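PDB 2PAJ: putative cytosine/guanine deaminase from Unidentified, which catalyses the hydrolytic deamination of 2-amino-4-hydroxypteridines such as isoxanthopterin to 2,4-dihydroxypteridines, releasing ammonium, with zinc as its cofactor. Local coordinates for residues A19-G24 with D429-P434. Residues are numbered along the deposited sequence; the frame is centred on the assembly and turned at random.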
loop_
_atom_site.group_PDB
_atom_site.type_symbol
_atom_site.label_atom_id
_atom_site.label_comp_id
_atom_site.label_asym_id
_atom_site.label_seq_id
_atom_site.Cartn_x
_atom_site.Cartn_y
_atom_site.Cartn_z
ATOM N N ALA A 19 13.156 19.771 7.457
ATOM C CA ALA A 19 11.958 19.401 8.202
ATOM C C ALA A 19 11.849 17.884 8.368
ATOM O O ALA A 19 12.304 17.120 7.511
ATOM C CB ALA A 19 10.726 19.933 7.499
ATOM N N ILE A 20 11.236 17.462 9.473
ATOM C CA ILE A 20 11.056 16.044 9.776
ATOM C C ILE A 20 9.649 15.709 10.274
ATOM O O ILE A 20 9.308 15.989 11.421
ATOM C CB ILE A 20 12.044 15.569 10.867
ATOM C CG1 ILE A 20 13.486 15.917 10.482
ATOM C CG2 ILE A 20 11.920 14.067 11.044
ATOM C CD1 ILE A 20 14.525 15.564 11.543
ATOM N N MET A 21 8.831 15.108 9.418
ATOM C CA MET A 21 7.485 14.713 9.830
ATOM C C MET A 21 7.554 13.275 10.380
ATOM O O MET A 21 8.095 12.377 9.743
ATOM C CB MET A 21 6.516 14.809 8.651
ATOM C CG MET A 21 6.435 16.198 7.998
ATOM S SD MET A 21 6.232 17.617 9.116
ATOM C CE MET A 21 4.525 17.507 9.542
ATOM N N THR A 22 7.006 13.075 11.573
ATOM C CA THR A 22 7.051 11.786 12.246
ATOM C C THR A 22 5.994 10.768 11.882
ATOM O O THR A 22 6.174 9.573 12.115
ATOM C CB THR A 22 6.945 11.963 13.751
ATOM O OG1 THR A 22 7.729 13.088 14.152
ATOM C CG2 THR A 22 7.471 10.711 14.462
ATOM N N GLY A 23 4.892 11.230 11.319
ATOM C CA GLY A 23 3.827 10.313 10.992
ATOM C C GLY A 23 3.121 9.959 12.288
ATOM O O GLY A 23 2.543 8.887 12.418
ATOM N N GLY A 24 3.186 10.876 13.249
ATOM C CA GLY A 24 2.552 10.671 14.532
ATOM C C GLY A 24 1.173 11.294 14.559
ATOM O O GLY A 24 0.860 12.153 13.743
ATOM N N ASP A 429 6.284 26.911 4.528
ATOM C CA ASP A 429 6.493 25.676 5.266
ATOM C C ASP A 429 6.800 24.629 4.212
ATOM O O ASP A 429 5.918 23.878 3.805
ATOM C CB ASP A 429 5.221 25.284 6.011
ATOM C CG ASP A 429 5.478 24.293 7.126
ATOM O OD1 ASP A 429 6.458 23.517 7.041
ATOM O OD2 ASP A 429 4.692 24.293 8.091
ATOM N N PRO A 430 8.059 24.572 3.749
ATOM C CA PRO A 430 8.477 23.613 2.724
ATOM C C PRO A 430 8.200 22.156 3.077
ATOM O O PRO A 430 8.250 21.286 2.221
ATOM C CB PRO A 430 9.966 23.915 2.564
ATOM C CG PRO A 430 10.356 24.361 3.903
ATOM C CD PRO A 430 9.227 25.272 4.306
ATOM N N ALA A 431 7.902 21.898 4.342
ATOM C CA ALA A 431 7.619 20.548 4.786
ATOM C C ALA A 431 6.296 20.062 4.197
ATOM O O ALA A 431 6.093 18.868 3.955
ATOM C CB ALA A 431 7.553 20.525 6.284
ATOM N N ILE A 432 5.413 21.015 3.952
ATOM C CA ILE A 432 4.085 20.759 3.428
ATOM C C ILE A 432 4.025 20.378 1.942
ATOM O O ILE A 432 3.055 19.769 1.493
ATOM C CB ILE A 432 3.212 22.004 3.749
ATOM C CG1 ILE A 432 2.305 21.666 4.918
ATOM C CG2 ILE A 432 2.468 22.512 2.531
ATOM C CD1 ILE A 432 1.736 22.874 5.633
ATOM N N GLY A 433 5.091 20.700 1.208
ATOM C CA GLY A 433 5.169 20.453 -0.227
ATOM C C GLY A 433 4.836 19.100 -0.836
ATOM O O GLY A 433 4.076 19.031 -1.807
ATOM N N PRO A 434 5.408 18.007 -0.319
ATOM C CA PRO A 434 5.142 16.665 -0.847
ATOM C C PRO A 434 3.663 16.288 -0.932
ATOM O O PRO A 434 3.269 15.493 -1.779
ATOM C CB PRO A 434 5.908 15.765 0.118
ATOM C CG PRO A 434 7.074 16.608 0.493
ATOM C CD PRO A 434 6.453 17.963 0.720
#
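Ala431 is the one residue through which 429-434 meets 19-24: its methyl faces that of Ala19, CB to CB 3.4 Å, while the CA atoms of Ala19 and Ala431 lie 5.6 Å apart. The same Ala431 CB is approached by the thioether of Met21, with SD at 4.3 Å. Met21 gets there by folding its chain: CG, SD and CE turn in succession the same way (chi1 -57°, chi2 -48°, chi3 -77°), so that sulfur, not the terminal methyl, is presented to the alanine. No hydrogen bond joins the segments; the touch is purely apolar and buried.

Behind Ala431, the backbone turns on itself, Ile432 N bonding to Asp429 O at 2.9 Å, and Asp429 OD1 receives a weak bond from Ala431 N. OD1 also makes a salt bridge to Arg33 NH1, and the side chains of Ala19, Met21 and Ala431 all touch Arg33. Tyr69 OH bonds to Ala431 O, and backbone bonds to Ile68 hold Ala19 and Met21 beside strand 67-73. Well away from the zinc site, the contact brings together the N-terminal and C-terminal parts of the chain, which in amidohydrolases of this family build a small beta domain next to the TIM barrel.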